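Local structure of putative major capsid protein (Cafeteriavirus-dependent mavirus, 6G43) at residues Arg74-Phe79 with Lys265-Val270; Lys362-Val367 with Leu435-Val440; Tyr151-Ala156 with Asn413-Ala418; Val339-Pro344 with Thr464-Lys469. The protein probably forms the outer shell of the virus particle, as the trimeric double jelly-roll major capsid protein of a virophage. All coordinates share one frame; numbering follows the deposited sequence.

In the fold
Two of the four contacts are strand pairings: interaction 1 joins strands 68-84 and 258-273 in the N-terminal part of the chain, interaction 4 joins 334-341 and 464-483 in the C-terminal part. They lie in separate antiparallel sheets, their centres about 32 Å apart; two such sheets are consistent with the two jelly rolls expected of a hexon-like capsid protein. Interaction 2 sits at a hairpin of a third sheet, about 31 Å from interaction 4 between centres; its segments fall between those of interaction 4 in sequence. Interaction 3 lies about 18 Å from interaction 4 between centres. Its segments alternate along the chain with those of each other contact, so it joins the N-terminal part to the C-terminal part.

Interaction 1: residues Arg74-Phe79 with Lys265-Val270; sequences RLRVSF and KINMLV
R76 and N267 face each other across two neighbouring antiparallel strands, 74-79 and 265-270, in a sheet that probably belongs to the first jelly roll of this hexon-like fold. Their side chains rise from a hydrogen-bonded pair on the same face of the sheet, with the guanidinium and amide planes 80° apart. The amide oxygen serves both nitrogens: R76 NE reaches N267 OD1 at 2.9 Å, in the carbonyl plane and on a lone pair, while R76 NH2 comes from above that plane at 3.2 Å. The R76 chain bends at its third torsion (chi3 -66°), turning the NE edge of the guanidinium onto the oxygen. L269 CD1 lies over the centre of one guanidinium face, 4.2 Å above it, so the group has an oxygen at its edge and a methyl on its face. R76 NH1 forms a salt bridge with E374 of a second subunit, which carries this face into the trimer interface. R74, also on this face, leads its guanidinium away to D203.

The other face is apolar. V77 and I266 lie side by side and point the same way, and L75 turns CD2 toward M268 CB at 4.2 Å. F228 and V230 of strand 222-235 pack on the selenomethionine M268. Closest in this apolar row are V77 CG1 and I266 CD1, 3.7 Å apart.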
loop_
_atom_site.group_PDB
_atom_site.type_symbol
_atom_site.label_atom_id
_atom_site.label_comp_id
_atom_site.label_asym_id
_atom_site.label_seq_id
_atom_site.Cartn_x
_atom_site.Cartn_y
_atom_site.Cartn_z
ATOM N N ARG A 74 14.798 22.960 2.950
ATOM C CA ARG A 74 13.499 23.192 2.324
ATOM C C ARG A 74 13.307 24.662 1.978
ATOM O O ARG A 74 13.779 25.536 2.701
ATOM C CB ARG A 74 12.377 22.735 3.261
ATOM C CG ARG A 74 12.490 21.288 3.722
ATOM C CD ARG A 74 11.289 20.876 4.561
ATOM N NE ARG A 74 10.112 20.555 3.747
ATOM C CZ ARG A 74 9.895 19.399 3.111
ATOM N NH1 ARG A 74 8.773 19.238 2.410
ATOM N NH2 ARG A 74 10.780 18.400 3.158
ATOM N N LEU A 75 12.619 24.916 0.865
ATOM C CA LEU A 75 12.190 26.257 0.477
ATOM C C LEU A 75 10.706 26.406 0.770
ATOM O O LEU A 75 9.907 25.551 0.376
ATOM C CB LEU A 75 12.433 26.491 -1.014
ATOM C CG LEU A 75 13.881 26.560 -1.488
ATOM C CD1 LEU A 75 13.915 26.658 -3.005
ATOM C CD2 LEU A 75 14.614 27.734 -0.857
ATOM N N ARG A 76 10.347 27.493 1.450
ATOM C CA ARG A 76 8.964 27.783 1.814
ATOM C C ARG A 76 8.484 29.043 1.096
ATOM O O ARG A 76 8.892 30.151 1.445
ATOM C CB ARG A 76 8.838 27.942 3.332
ATOM C CG ARG A 76 9.205 26.679 4.096
ATOM C CD ARG A 76 8.797 26.756 5.558
ATOM N NE ARG A 76 9.545 27.785 6.276
ATOM C CZ ARG A 76 9.330 28.153 7.541
ATOM N NH1 ARG A 76 8.374 27.580 8.274
ATOM N NH2 ARG A 76 10.083 29.112 8.080
ATOM N N VAL A 77 7.629 28.863 0.088
ATOM C CA VAL A 77 7.055 29.981 -0.669
ATOM C C VAL A 77 5.617 30.245 -0.226
ATOM O O VAL A 77 4.878 29.308 0.067
ATOM C CB VAL A 77 7.114 29.755 -2.205
ATOM C CG1 VAL A 77 8.537 29.440 -2.638
ATOM C CG2 VAL A 77 6.161 28.658 -2.679
ATOM N N SER A 78 5.238 31.523 -0.169
ATOM C CA SER A 78 3.851 31.925 0.092
ATOM C C SER A 78 3.461 33.043 -0.868
ATOM O O SER A 78 4.261 33.942 -1.124
ATOM C CB SER A 78 3.667 32.372 1.544
ATOM O OG SER A 78 4.560 33.416 1.877
ATOM N N PHE A 79 2.237 32.976 -1.393
ATOM C CA PHE A 79 1.773 33.902 -2.429
ATOM C C PHE A 79 0.257 33.853 -2.601
ATOM O O PHE A 79 -0.399 32.909 -2.154
ATOM C CB PHE A 79 2.444 33.582 -3.777
ATOM C CG PHE A 79 2.176 32.185 -4.280
ATOM C CD1 PHE A 79 1.068 31.915 -5.078
ATOM C CD2 PHE A 79 3.032 31.135 -3.957
ATOM C CE1 PHE A 79 0.818 30.629 -5.540
ATOM C CE2 PHE A 79 2.787 29.847 -4.417
ATOM C CZ PHE A 79 1.679 29.593 -5.209
ATOM N N LYS A 265 6.519 35.682 -1.311
ATOM C CA LYS A 265 7.596 35.674 -0.330
ATOM C C LYS A 265 8.253 34.302 -0.368
ATOM O O LYS A 265 7.654 33.334 -0.838
ATOM C CB LYS A 265 7.051 35.971 1.069
ATOM C CG LYS A 265 6.552 37.399 1.243
ATOM C CD LYS A 265 5.704 37.552 2.497
ATOM C CE LYS A 265 5.050 38.924 2.556
ATOM N NZ LYS A 265 4.019 39.005 3.631
ATOM N N ILE A 266 9.488 34.229 0.119
ATOM C CA ILE A 266 10.234 32.977 0.145
ATOM C C ILE A 266 11.293 33.000 1.249
ATOM O O ILE A 266 11.964 34.013 1.454
ATOM C CB ILE A 266 10.864 32.661 -1.240
ATOM C CG1 ILE A 266 11.551 31.287 -1.226
ATOM C CG2 ILE A 266 11.833 33.755 -1.678
ATOM C CD1 ILE A 266 11.938 30.769 -2.595
ATOM N N ASN A 267 11.415 31.881 1.961
ATOM C CA ASN A 267 12.497 31.663 2.921
ATOM C C ASN A 267 13.017 30.235 2.800
ATOM O O ASN A 267 12.339 29.366 2.243
ATOM C CB ASN A 267 12.039 31.971 4.355
ATOM C CG ASN A 267 10.943 31.035 4.848
ATOM O OD1 ASN A 267 11.210 29.885 5.204
ATOM N ND2 ASN A 267 9.710 31.532 4.899
HETATM N N MSE A 268 14.224 30.008 3.314
HETATM C CA MSE A 268 14.822 28.675 3.370
HETATM C C MSE A 268 14.770 28.175 4.791
HETATM O O MSE A 268 15.181 28.885 5.713
HETATM C CB MSE A 268 16.265 28.731 2.877
HETATM C CG MSE A 268 16.900 27.343 2.838
HETATM SE SE MSE A 268 18.490 27.338 1.683
HETATM C CE MSE A 268 19.573 28.632 2.698
ATOM N N LEU A 269 14.260 26.954 4.973
ATOM C CA LEU A 269 14.209 26.288 6.280
ATOM C C LEU A 269 15.317 25.239 6.372
ATOM O O LEU A 269 15.376 24.326 5.544
ATOM C CB LEU A 269 12.849 25.617 6.484
ATOM C CG LEU A 269 12.594 24.909 7.823
ATOM C CD1 LEU A 269 12.628 25.878 8.997
ATOM C CD2 LEU A 269 11.261 24.183 7.782
ATOM N N VAL A 270 16.180 25.380 7.378
ATOM C CA VAL A 270 17.271 24.435 7.638
ATOM C C VAL A 270 17.229 23.943 9.083
ATOM O O VAL A 270 16.663 24.608 9.948
ATOM C CB VAL A 270 18.658 25.076 7.375
ATOM C CG1 VAL A 270 18.754 25.592 5.946
ATOM C CG2 VAL A 270 18.952 26.203 8.361
#

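Interaction 2: residues Lys362-Val367 with Leu435-Val440; sequences KVDSDV and LKDYNV
L435 holds its CG anti to the carbonyl carbon (chi1 -61°) and continues extended to CD1 (chi2 168°), which directs its two methyls at the hairpin 362-367. V363 meets them with CG1 anti to the backbone N (chi1 -178°), its CG1 4.1 Å from L435 CD1 and its CB 4.0 Å from L435 CD2, the two side chains crossing at about a right angle. L435 CD2 also lies against D366, 3.9 Å from OD2, so one methyl touches both the valine and the aspartate. The same D366 OD2 is 4.0 Å from K436 CG, but the lysine ammonium stays well away, and no hydrogen bond or salt bridge joins the segments.

Farther along, D364 OD2 and D437 OD2 come within 4.3 Å. Two carboxylates this close would probably repel if both are charged. Each has help from elsewhere: D364 OD1 accepts a hydrogen bond from the backbone N of N449, and K446 makes a long, weak ion pair with D437. The contact thus rests a surface loop, residues 435-440, on the tip of a beta-hairpin whose type II' turn runs from V363 to D366 and links strands 355-363 and 366-369.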
loop_
_atom_site.group_PDB
_atom_site.type_symbol
_atom_site.label_atom_id
_atom_site.label_comp_id
_atom_site.label_asym_id
_atom_site.label_seq_id
_atom_site.Cartn_x
_atom_site.Cartn_y
_atom_site.Cartn_z
ATOM N N LYS A 362 20.519 3.216 -31.326
ATOM C CA LYS A 362 21.810 2.908 -31.921
ATOM C C LYS A 362 22.886 3.254 -30.898
ATOM O O LYS A 362 22.816 4.306 -30.272
ATOM C CB LYS A 362 22.004 3.726 -33.201
ATOM C CG LYS A 362 23.334 3.516 -33.915
ATOM C CD LYS A 362 23.387 4.304 -35.214
ATOM C CE LYS A 362 24.787 4.293 -35.809
ATOM N NZ LYS A 362 24.845 4.960 -37.137
ATOM N N VAL A 363 23.860 2.361 -30.723
ATOM C CA VAL A 363 25.040 2.623 -29.889
ATOM C C VAL A 363 26.278 2.204 -30.679
ATOM O O VAL A 363 26.513 1.010 -30.886
ATOM C CB VAL A 363 24.988 1.864 -28.547
ATOM C CG1 VAL A 363 26.205 2.206 -27.692
ATOM C CG2 VAL A 363 23.713 2.215 -27.793
ATOM N N ASP A 364 27.055 3.198 -31.117
ATOM C CA ASP A 364 28.212 2.999 -32.002
ATOM C C ASP A 364 27.769 2.303 -33.310
ATOM O O ASP A 364 26.929 2.849 -34.028
ATOM C CB ASP A 364 29.363 2.276 -31.267
ATOM C CG ASP A 364 29.833 3.021 -30.023
ATOM O OD1 ASP A 364 29.790 4.274 -29.997
ATOM O OD2 ASP A 364 30.262 2.342 -29.066
ATOM N N SER A 365 28.299 1.111 -33.608
ATOM C CA SER A 365 27.916 0.361 -34.810
ATOM C C SER A 365 26.663 -0.518 -34.635
ATOM O O SER A 365 26.114 -0.991 -35.628
ATOM C CB SER A 365 29.088 -0.513 -35.265
ATOM O OG SER A 365 29.378 -1.515 -34.295
ATOM N N ASP A 366 26.231 -0.740 -33.390
ATOM C CA ASP A 366 25.071 -1.589 -33.085
ATOM C C ASP A 366 23.770 -0.796 -33.297
ATOM O O ASP A 366 23.547 0.209 -32.622
ATOM C CB ASP A 366 25.175 -2.099 -31.635
ATOM C CG ASP A 366 24.495 -3.445 -31.424
ATOM O OD1 ASP A 366 23.416 -3.685 -32.009
ATOM O OD2 ASP A 366 25.043 -4.264 -30.654
ATOM N N VAL A 367 22.925 -1.257 -34.224
ATOM C CA VAL A 367 21.731 -0.519 -34.684
ATOM C C VAL A 367 20.443 -1.316 -34.440
ATOM O O VAL A 367 20.457 -2.547 -34.415
ATOM C CB VAL A 367 21.828 -0.188 -36.200
ATOM C CG1 VAL A 367 20.734 0.780 -36.637
ATOM C CG2 VAL A 367 23.182 0.412 -36.539
ATOM N N LEU A 435 24.203 -5.244 -25.562
ATOM C CA LEU A 435 25.216 -4.955 -26.570
ATOM C C LEU A 435 26.243 -6.078 -26.634
ATOM O O LEU A 435 26.681 -6.580 -25.594
ATOM C CB LEU A 435 25.933 -3.644 -26.238
ATOM C CG LEU A 435 25.081 -2.376 -26.188
ATOM C CD1 LEU A 435 25.866 -1.232 -25.564
ATOM C CD2 LEU A 435 24.586 -1.996 -27.575
ATOM N N LYS A 436 26.609 -6.477 -27.852
ATOM C CA LYS A 436 27.710 -7.429 -28.053
ATOM C C LYS A 436 29.060 -6.832 -27.626
ATOM O O LYS A 436 29.947 -7.565 -27.188
ATOM C CB LYS A 436 27.758 -7.974 -29.493
ATOM C CG LYS A 436 27.950 -6.955 -30.609
ATOM C CD LYS A 436 27.901 -7.608 -31.988
ATOM C CE LYS A 436 29.091 -8.529 -32.235
ATOM N NZ LYS A 436 29.226 -8.905 -33.670
ATOM N N ASP A 437 29.194 -5.509 -27.741
ATOM C CA ASP A 437 30.311 -4.773 -27.149
ATOM C C ASP A 437 30.120 -4.725 -25.627
ATOM O O ASP A 437 29.481 -3.815 -25.090
ATOM C CB ASP A 437 30.399 -3.360 -27.750
ATOM C CG ASP A 437 31.643 -2.584 -27.299
ATOM O OD1 ASP A 437 32.458 -3.101 -26.502
ATOM O OD2 ASP A 437 31.807 -1.436 -27.758
ATOM N N TYR A 438 30.692 -5.716 -24.947
ATOM C CA TYR A 438 30.549 -5.861 -23.488
ATOM C C TYR A 438 31.295 -4.818 -22.635
ATOM O O TYR A 438 31.077 -4.758 -21.424
ATOM C CB TYR A 438 30.909 -7.291 -23.027
ATOM C CG TYR A 438 32.297 -7.774 -23.412
ATOM C CD1 TYR A 438 33.429 -7.375 -22.693
ATOM C CD2 TYR A 438 32.480 -8.648 -24.492
ATOM C CE1 TYR A 438 34.699 -7.818 -23.044
ATOM C CE2 TYR A 438 33.746 -9.096 -24.851
ATOM C CZ TYR A 438 34.851 -8.681 -24.124
ATOM O OH TYR A 438 36.105 -9.124 -24.475
ATOM N N ASN A 439 32.167 -4.015 -23.248
ATOM C CA ASN A 439 32.831 -2.901 -22.556
ATOM C C ASN A 439 31.911 -1.708 -22.249
ATOM O O ASN A 439 32.233 -0.894 -21.377
ATOM C CB ASN A 439 34.044 -2.425 -23.365
ATOM C CG ASN A 439 35.153 -3.467 -23.432
ATOM O OD1 ASN A 439 35.373 -4.225 -22.486
ATOM N ND2 ASN A 439 35.866 -3.503 -24.555
ATOM N N VAL A 440 30.788 -1.598 -22.964
ATOM C CA VAL A 440 29.787 -0.558 -22.703
ATOM C C VAL A 440 28.980 -0.939 -21.454
ATOM O O VAL A 440 27.983 -1.660 -21.541
ATOM C CB VAL A 440 28.855 -0.348 -23.920
ATOM C CG1 VAL A 440 27.819 0.736 -23.645
ATOM C CG2 VAL A 440 29.665 0.020 -25.153
#

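Interaction 3: residues Tyr151-Ala156 with Asn413-Ala418; sequences YNKIKA and NKFKEA
This is a polar surface contact in which two lysines of the loop between helix 136-142 and strand 183-186, K153 and K155, reach across to the C-terminal end of the short helix 414-417. Both chains run fully extended beyond CG and deliver their ammonium groups to adjacent carbonyls. K155 NZ makes the stronger bond, 2.8 Å to K416 O, approaching from above the carbonyl plane rather than along a lone pair. K153 NZ forms a weak one with F415 O at 3.2 Å.

The arrangement is lysine binding at a helix C terminus, whose last carbonyls probably carry some partial negative charge, though a single turn gives only a small effect. F415 adds a cation-pi interaction: with its CG anti to the backbone N (chi1 -176°), the ring swings toward the loop, and K153 NZ sits over one face, 4.4 Å from the ring centroid and 21° off the normal. K153 CD passes 3.6 Å from A418 O. E417 OE2 remains 4.5 Å from K155 NZ, beyond a salt bridge. Beside the lysines, N152 OD1 accepts a hydrogen bond from F420 N.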
loop_
_atom_site.group_PDB
_atom_site.type_symbol
_atom_site.label_atom_id
_atom_site.label_comp_id
_atom_site.label_asym_id
_atom_site.label_seq_id
_atom_site.Cartn_x
_atom_site.Cartn_y
_atom_site.Cartn_z
ATOM N N TYR A 151 -3.395 11.260 -16.190
ATOM C CA TYR A 151 -4.173 11.487 -17.417
ATOM C C TYR A 151 -3.962 12.891 -17.982
ATOM O O TYR A 151 -3.622 13.818 -17.246
ATOM C CB TYR A 151 -5.659 11.195 -17.147
ATOM C CG TYR A 151 -5.856 9.758 -16.726
ATOM C CD1 TYR A 151 -5.736 8.727 -17.655
ATOM C CD2 TYR A 151 -6.081 9.418 -15.390
ATOM C CE1 TYR A 151 -5.870 7.402 -17.281
ATOM C CE2 TYR A 151 -6.217 8.087 -15.004
ATOM C CZ TYR A 151 -6.109 7.083 -15.956
ATOM O OH TYR A 151 -6.234 5.762 -15.599
ATOM N N ASN A 152 -4.147 13.030 -19.294
ATOM C CA ASN A 152 -3.851 14.287 -20.005
ATOM C C ASN A 152 -4.908 15.378 -19.801
ATOM O O ASN A 152 -4.636 16.555 -20.036
ATOM C CB ASN A 152 -3.622 14.023 -21.502
ATOM C CG ASN A 152 -4.917 13.941 -22.301
ATOM O OD1 ASN A 152 -5.814 13.164 -21.973
ATOM N ND2 ASN A 152 -5.014 14.739 -23.364
ATOM N N LYS A 153 -6.110 14.969 -19.397
ATOM C CA LYS A 153 -7.171 15.878 -18.972
ATOM C C LYS A 153 -7.605 15.511 -17.554
ATOM O O LYS A 153 -7.670 14.331 -17.208
ATOM C CB LYS A 153 -8.371 15.775 -19.914
ATOM C CG LYS A 153 -8.120 16.296 -21.319
ATOM C CD LYS A 153 -9.401 16.293 -22.143
ATOM C CE LYS A 153 -9.178 16.922 -23.510
ATOM N NZ LYS A 153 -10.427 16.981 -24.324
ATOM N N ILE A 154 -7.898 16.529 -16.746
ATOM C CA ILE A 154 -8.417 16.359 -15.392
ATOM C C ILE A 154 -9.850 16.882 -15.351
ATOM O O ILE A 154 -10.101 18.042 -15.690
ATOM C CB ILE A 154 -7.556 17.123 -14.361
ATOM C CG1 ILE A 154 -6.164 16.482 -14.257
ATOM C CG2 ILE A 154 -8.226 17.128 -12.989
ATOM C CD1 ILE A 154 -5.110 17.389 -13.660
ATOM N N LYS A 155 -10.778 16.023 -14.932
ATOM C CA LYS A 155 -12.171 16.407 -14.714
ATOM C C LYS A 155 -12.569 16.129 -13.267
ATOM O O LYS A 155 -11.977 15.273 -12.603
ATOM C CB LYS A 155 -13.086 15.670 -15.693
ATOM C CG LYS A 155 -12.710 15.924 -17.144
ATOM C CD LYS A 155 -13.862 15.697 -18.108
ATOM C CE LYS A 155 -13.439 16.053 -19.526
ATOM N NZ LYS A 155 -14.565 15.979 -20.495
ATOM N N ALA A 156 -13.574 16.860 -12.791
ATOM C CA ALA A 156 -13.992 16.824 -11.388
ATOM C C ALA A 156 -14.404 15.432 -10.916
ATOM O O ALA A 156 -14.050 15.027 -9.809
ATOM C CB ALA A 156 -15.127 17.812 -11.161
ATOM N N ASN A 413 -18.855 16.084 -29.877
ATOM C CA ASN A 413 -18.423 16.114 -28.472
ATOM C C ASN A 413 -17.568 14.911 -28.041
ATOM O O ASN A 413 -17.281 14.756 -26.849
ATOM C CB ASN A 413 -19.656 16.220 -27.562
ATOM C CG ASN A 413 -20.458 17.489 -27.801
ATOM O OD1 ASN A 413 -19.899 18.548 -28.096
ATOM N ND2 ASN A 413 -21.779 17.392 -27.661
ATOM N N LYS A 414 -17.152 14.077 -28.997
ATOM C CA LYS A 414 -16.347 12.886 -28.710
ATOM C C LYS A 414 -15.007 13.260 -28.084
ATOM O O LYS A 414 -14.629 12.718 -27.042
ATOM C CB LYS A 414 -16.086 12.088 -29.991
ATOM C CG LYS A 414 -17.318 11.469 -30.639
ATOM C CD LYS A 414 -17.889 10.316 -29.824
ATOM C CE LYS A 414 -18.901 9.521 -30.634
ATOM N NZ LYS A 414 -19.661 8.547 -29.801
ATOM N N PHE A 415 -14.309 14.191 -28.735
ATOM C CA PHE A 415 -12.985 14.652 -28.302
ATOM C C PHE A 415 -12.977 15.239 -26.890
ATOM O O PHE A 415 -12.063 14.962 -26.111
ATOM C CB PHE A 415 -12.423 15.679 -29.291
ATOM C CG PHE A 415 -11.025 16.127 -28.962
ATOM C CD1 PHE A 415 -9.968 15.228 -29.033
ATOM C CD2 PHE A 415 -10.763 17.437 -28.566
ATOM C CE1 PHE A 415 -8.675 15.623 -28.726
ATOM C CE2 PHE A 415 -9.468 17.840 -28.257
ATOM C CZ PHE A 415 -8.422 16.930 -28.338
ATOM N N LYS A 416 -13.991 16.045 -26.576
ATOM C CA LYS A 416 -14.157 16.634 -25.244
ATOM C C LYS A 416 -14.269 15.567 -24.148
ATOM O O LYS A 416 -13.645 15.697 -23.093
ATOM C CB LYS A 416 -15.392 17.544 -25.218
ATOM C CG LYS A 416 -15.480 18.452 -23.999
ATOM C CD LYS A 416 -16.806 19.195 -23.944
ATOM C CE LYS A 416 -16.939 19.989 -22.653
ATOM N NZ LYS A 416 -18.317 20.525 -22.474
ATOM N N GLU A 417 -15.065 14.529 -24.405
ATOM C CA GLU A 417 -15.228 13.416 -23.465
ATOM C C GLU A 417 -13.983 12.529 -23.360
ATOM O O GLU A 417 -13.724 11.952 -22.304
ATOM C CB GLU A 417 -16.433 12.552 -23.860
ATOM C CG GLU A 417 -17.781 13.256 -23.776
ATOM C CD GLU A 417 -18.190 13.608 -22.355
ATOM O OE1 GLU A 417 -18.132 12.722 -21.472
ATOM O OE2 GLU A 417 -18.576 14.775 -22.122
ATOM N N ALA A 418 -13.228 12.421 -24.453
ATOM C CA ALA A 418 -12.050 11.557 -24.521
ATOM C C ALA A 418 -10.938 11.998 -23.570
ATOM O O ALA A 418 -10.507 13.156 -23.599
ATOM C CB ALA A 418 -11.524 11.499 -25.947
#

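Interaction 4: residues Val339-Pro344 with Thr464-Lys469; sequences VSQETP and TGAHYK
Q341 lies across the ring of Y468, the two forming a non-hydrogen-bonded antiparallel pair. With CG anti to its backbone N (chi1 -163°), Q341 lays CA and CB over one face of the ring, its CB 4.3 Å from the ring centroid in a CH-pi contact. The extended chain carries the amide on towards A466, where Q341 NE2 settles 3.5 Å from A466 CB, the amide plane inclined 48° to the ring. The phenol hydroxyl of Y468 has its hydrogen bond with E460, and V339 CG1 packs against Y468 CB at 4.1 Å.

On the opposite face of the sheet, S340 OG and K469 CG both sit between the backbone N and carbonyl carbon. From there K469 extends past S340 OG, its CE 3.8 Å away, and brings CD to 3.7 Å from E342 CB. E342 OE2 touches H467 CB at 3.6 Å.

Backbone bonds hold the pair together, K469 N to S340 O at 2.8 Å among them, and E342 N to H467 O at 3.3 Å continues the link past the strand end. Antiparallel pairing of strands 334-341 and 464-483 is consistent with a jelly-roll sheet, as in other hexon-like capsid proteins, here probably the C-terminal one.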
loop_
_atom_site.group_PDB
_atom_site.type_symbol
_atom_site.label_atom_id
_atom_site.label_comp_id
_atom_site.label_asym_id
_atom_site.label_seq_id
_atom_site.Cartn_x
_atom_site.Cartn_y
_atom_site.Cartn_z
ATOM N N VAL A 339 8.752 12.124 -24.738
ATOM C CA VAL A 339 8.332 12.994 -25.834
ATOM C C VAL A 339 7.215 13.884 -25.297
ATOM O O VAL A 339 6.128 13.396 -24.988
ATOM C CB VAL A 339 7.829 12.170 -27.039
ATOM C CG1 VAL A 339 7.317 13.076 -28.151
ATOM C CG2 VAL A 339 8.935 11.265 -27.563
ATOM N N SER A 340 7.492 15.183 -25.190
ATOM C CA SER A 340 6.589 16.132 -24.537
ATOM C C SER A 340 6.266 17.331 -25.420
ATOM O O SER A 340 7.020 17.674 -26.332
ATOM C CB SER A 340 7.201 16.611 -23.217
ATOM O OG SER A 340 8.319 17.449 -23.435
ATOM N N GLN A 341 5.136 17.962 -25.125
ATOM C CA GLN A 341 4.687 19.164 -25.810
ATOM C C GLN A 341 5.536 20.348 -25.335
ATOM O O GLN A 341 5.512 20.688 -24.150
ATOM C CB GLN A 341 3.206 19.382 -25.494
ATOM C CG GLN A 341 2.470 20.338 -26.412
ATOM C CD GLN A 341 0.997 20.449 -26.046
ATOM O OE1 GLN A 341 0.659 20.848 -24.932
ATOM N NE2 GLN A 341 0.115 20.089 -26.975
ATOM N N GLU A 342 6.298 20.951 -26.248
ATOM C CA GLU A 342 7.284 21.981 -25.872
ATOM C C GLU A 342 6.674 23.351 -25.555
ATOM O O GLU A 342 7.154 24.042 -24.653
ATOM C CB GLU A 342 8.413 22.098 -26.913
ATOM C CG GLU A 342 8.019 22.566 -28.310
ATOM C CD GLU A 342 9.227 22.861 -29.194
ATOM O OE1 GLU A 342 10.363 22.485 -28.831
ATOM O OE2 GLU A 342 9.039 23.475 -30.267
ATOM N N THR A 343 5.637 23.739 -26.300
ATOM C CA THR A 343 4.845 24.942 -26.011
ATOM C C THR A 343 3.401 24.517 -25.720
ATOM O O THR A 343 2.662 24.186 -26.652
ATOM C CB THR A 343 4.873 25.940 -27.190
ATOM O OG1 THR A 343 6.221 26.364 -27.425
ATOM C CG2 THR A 343 4.012 27.170 -26.893
ATOM N N PRO A 344 2.998 24.498 -24.429
ATOM C CA PRO A 344 1.613 24.136 -24.098
ATOM C C PRO A 344 0.570 25.133 -24.608
ATOM O O PRO A 344 0.805 26.344 -24.584
ATOM C CB PRO A 344 1.608 24.101 -22.564
ATOM C CG PRO A 344 3.026 23.878 -22.179
ATOM C CD PRO A 344 3.837 24.590 -23.218
ATOM N N THR A 464 -5.856 19.091 -36.139
ATOM C CA THR A 464 -5.098 19.982 -35.260
ATOM C C THR A 464 -3.719 19.382 -35.029
ATOM O O THR A 464 -3.460 18.225 -35.377
ATOM C CB THR A 464 -5.793 20.189 -33.895
ATOM O OG1 THR A 464 -5.809 18.961 -33.160
ATOM C CG2 THR A 464 -7.226 20.691 -34.077
ATOM N N GLY A 465 -2.839 20.177 -34.434
ATOM C CA GLY A 465 -1.486 19.735 -34.137
ATOM C C GLY A 465 -0.790 20.592 -33.106
ATOM O O GLY A 465 -1.331 21.596 -32.638
ATOM N N ALA A 466 0.418 20.169 -32.756
ATOM C CA ALA A 466 1.265 20.888 -31.811
ATOM C C ALA A 466 2.710 20.418 -31.934
ATOM O O ALA A 466 2.982 19.351 -32.491
ATOM C CB ALA A 466 0.764 20.682 -30.390
ATOM N N HIS A 467 3.628 21.227 -31.414
ATOM C CA HIS A 467 5.049 20.896 -31.426
ATOM C C HIS A 467 5.375 19.946 -30.278
ATOM O O HIS A 467 4.980 20.197 -29.138
ATOM C CB HIS A 467 5.881 22.170 -31.311
ATOM C CG HIS A 467 5.700 23.112 -32.461
ATOM N ND1 HIS A 467 6.539 23.124 -33.554
ATOM C CD2 HIS A 467 4.770 24.071 -32.689
ATOM C CE1 HIS A 467 6.139 24.051 -34.405
ATOM N NE2 HIS A 467 5.065 24.639 -33.905
ATOM N N TYR A 468 6.077 18.853 -30.589
ATOM C CA TYR A 468 6.542 17.886 -29.587
ATOM C C TYR A 468 8.051 17.712 -29.684
ATOM O O TYR A 468 8.592 17.629 -30.787
ATOM C CB TYR A 468 5.845 16.531 -29.769
ATOM C CG TYR A 468 4.459 16.496 -29.174
ATOM C CD1 TYR A 468 3.383 17.057 -29.852
ATOM C CD2 TYR A 468 4.223 15.916 -27.925
ATOM C CE1 TYR A 468 2.108 17.040 -29.313
ATOM C CE2 TYR A 468 2.946 15.895 -27.376
ATOM C CZ TYR A 468 1.893 16.459 -28.078
ATOM O OH TYR A 468 0.623 16.453 -27.554
ATOM N N LYS A 469 8.720 17.653 -28.530
ATOM C CA LYS A 469 10.172 17.461 -28.467
ATOM C C LYS A 469 10.541 16.115 -27.837
ATOM O O LYS A 469 10.078 15.787 -26.745
ATOM C CB LYS A 469 10.853 18.615 -27.710
ATOM C CG LYS A 469 10.417 18.832 -26.267
ATOM C CD LYS A 469 11.203 19.970 -25.631
ATOM C CE LYS A 469 10.844 20.142 -24.162
ATOM N NZ LYS A 469 11.702 21.165 -23.501
#